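Long-range contact in membrane-bound protease PH1510 (Pyrococcus horikoshii, PDB 6M4B), which cleaves proteins, including a stomatin homolog, preferentially near hydrophobic or aromatic residues through its N-terminal serine protease domain, held here with the nucleophile replaced: residues K67-I72 with I189-R194. The protein carries 1 engineered substitution. Residues are numbered along the deposited sequence; the frame is centred on the assembly and turned at random.
Sequences KIPVII and IPVNGR
Val191 lays its two methyl groups against flat groups of 67-72. CG1 stands over one face of the peptide linking Lys67 and Ile68, almost directly above Lys67 O at 3.1 Å, a close approach. CG2 lies over a face of the Pro69 ring, 4.1 Å from Pro69 CG, and the two side chains cross at about a right angle. With CG1 anti to its backbone N (chi1 178°) and CG2 beside that N, the branches reach these two neighbouring surfaces. The amide of Asn192 leads with its nitrogen instead: ND2 comes within 3.6 Å of Lys67 CG, a van der Waals touch near the base of an extended lysine chain. No hydrogen bond crosses between the segments.

In this ClpP/crotonase-type domain, 67-69 lead into strand 70-74 of the parallel sheet, flanked by strands 41-47 and 94-97. Against 67-69 packs the loop between helix 175-182 and strand 204-207, where Val191 to Arg194 form a type I' turn closed by backbone bonds, Val191 N to Arg194 O at 2.8 Å and Arg194 N to Val191 O at 3.0 Å. Asn192 and Gly193 take its two positive-phi positions. An alanine at Val191 would probably open a gap over Pro69 and the Lys67 carbonyl, leaving the turn less firmly seated on the strand entry. Val191 also touches His93, while Glu35 accepts a hydrogen bond from Lys67 N.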
loop_
_atom_site.group_PDB
_atom_site.type_symbol
_atom_site.label_atom_id
_atom_site.label_comp_id
_atom_site.label_asym_id
_atom_site.label_seq_id
_atom_site.Cartn_x
_atom_site.Cartn_y
_atom_site.Cartn_z
ATOM N N LYS A 67 10.070 -3.824 11.092
ATOM C CA LYS A 67 11.410 -4.414 11.045
ATOM C C LYS A 67 11.434 -5.806 11.621
ATOM O O LYS A 67 12.452 -6.451 11.534
ATOM C CB LYS A 67 12.418 -3.527 11.793
ATOM C CG LYS A 67 12.625 -2.192 11.082
ATOM C CD LYS A 67 13.402 -1.177 11.906
ATOM C CE LYS A 67 13.471 0.161 11.166
ATOM N NZ LYS A 67 13.849 1.283 12.058
ATOM N N ILE A 68 10.331 -6.257 12.233
ATOM C CA ILE A 68 10.214 -7.630 12.694
ATOM C C ILE A 68 8.955 -8.280 12.144
ATOM O O ILE A 68 7.988 -7.594 11.827
ATOM C CB ILE A 68 10.201 -7.720 14.231
ATOM C CG1 ILE A 68 8.949 -7.092 14.797
ATOM C CG2 ILE A 68 11.458 -7.047 14.805
ATOM C CD1 ILE A 68 8.832 -7.271 16.284
ATOM N N PRO A 69 8.962 -9.612 12.037
ATOM C CA PRO A 69 7.736 -10.289 11.613
ATOM C C PRO A 69 6.530 -10.010 12.536
ATOM O O PRO A 69 6.649 -10.073 13.728
ATOM C CB PRO A 69 8.135 -11.773 11.658
ATOM C CG PRO A 69 9.639 -11.783 11.538
ATOM C CD PRO A 69 10.107 -10.547 12.201
ATOM N N VAL A 70 5.397 -9.672 11.935
ATOM C CA VAL A 70 4.084 -9.568 12.556
ATOM C C VAL A 70 3.187 -10.761 12.159
ATOM O O VAL A 70 2.894 -10.998 10.957
ATOM C CB VAL A 70 3.358 -8.284 12.113
ATOM C CG1 VAL A 70 2.056 -8.092 12.910
ATOM C CG2 VAL A 70 4.275 -7.100 12.284
ATOM N N ILE A 71 2.725 -11.487 13.151
ATOM C CA ILE A 71 1.877 -12.651 12.967
ATOM C C ILE A 71 0.490 -12.203 13.419
ATOM O O ILE A 71 0.327 -11.737 14.542
ATOM C CB ILE A 71 2.388 -13.852 13.771
ATOM C CG1 ILE A 71 3.783 -14.228 13.265
ATOM C CG2 ILE A 71 1.439 -15.030 13.616
ATOM C CD1 ILE A 71 4.475 -15.294 14.069
ATOM N N ILE A 72 -0.500 -12.367 12.546
ATOM C CA ILE A 72 -1.864 -12.058 12.889
ATOM C C ILE A 72 -2.516 -13.384 13.264
ATOM O O ILE A 72 -2.497 -14.324 12.480
ATOM C CB ILE A 72 -2.609 -11.343 11.728
ATOM C CG1 ILE A 72 -1.950 -9.984 11.419
ATOM C CG2 ILE A 72 -4.055 -11.156 12.083
ATOM C CD1 ILE A 72 -1.994 -8.959 12.511
ATOM N N ILE A 189 5.754 -12.285 3.432
ATOM C CA ILE A 189 6.150 -11.027 2.818
ATOM C C ILE A 189 7.549 -10.702 3.390
ATOM O O ILE A 189 7.941 -11.226 4.427
ATOM C CB ILE A 189 5.157 -9.863 3.094
ATOM C CG1 ILE A 189 4.962 -9.616 4.589
ATOM C CG2 ILE A 189 3.819 -10.136 2.461
ATOM C CD1 ILE A 189 4.149 -8.363 4.924
ATOM N N PRO A 190 8.322 -9.880 2.697
ATOM C CA PRO A 190 9.659 -9.549 3.199
ATOM C C PRO A 190 9.658 -8.748 4.514
ATOM O O PRO A 190 8.677 -8.089 4.861
ATOM C CB PRO A 190 10.278 -8.698 2.053
ATOM C CG PRO A 190 9.368 -8.851 0.892
ATOM C CD PRO A 190 8.007 -9.173 1.445
ATOM N N VAL A 191 10.738 -8.866 5.241
ATOM C CA VAL A 191 11.056 -8.000 6.397
ATOM C C VAL A 191 12.306 -7.298 5.905
ATOM O O VAL A 191 13.300 -8.004 5.631
ATOM C CB VAL A 191 11.349 -8.822 7.673
ATOM C CG1 VAL A 191 11.716 -7.923 8.858
ATOM C CG2 VAL A 191 10.146 -9.655 8.032
ATOM N N ASN A 192 12.222 -5.966 5.685
ATOM C CA ASN A 192 13.279 -5.143 4.978
ATOM C C ASN A 192 14.014 -5.911 3.884
ATOM O O ASN A 192 15.228 -6.141 3.975
ATOM C CB ASN A 192 14.315 -4.566 5.966
ATOM C CG ASN A 192 13.701 -3.605 6.981
ATOM O OD1 ASN A 192 13.009 -2.602 6.659
ATOM N ND2 ASN A 192 13.989 -3.892 8.243
ATOM N N GLY A 193 13.245 -6.391 2.908
ATOM C CA GLY A 193 13.771 -7.020 1.697
ATOM C C GLY A 193 14.158 -8.486 1.762
ATOM O O GLY A 193 14.549 -9.047 0.729
ATOM N N ARG A 194 14.030 -9.131 2.935
ATOM C CA ARG A 194 14.367 -10.553 3.073
ATOM C C ARG A 194 13.179 -11.367 3.607
ATOM O O ARG A 194 12.484 -10.956 4.552
ATOM C CB ARG A 194 15.521 -10.776 4.074
ATOM C CG ARG A 194 16.848 -10.061 3.842
ATOM C CD ARG A 194 18.021 -10.968 4.206
ATOM N NE ARG A 194 18.050 -12.173 3.345
ATOM C CZ ARG A 194 18.501 -13.390 3.691
ATOM N NH1 ARG A 194 18.987 -13.633 4.910
ATOM N NH2 ARG A 194 18.459 -14.389 2.807
#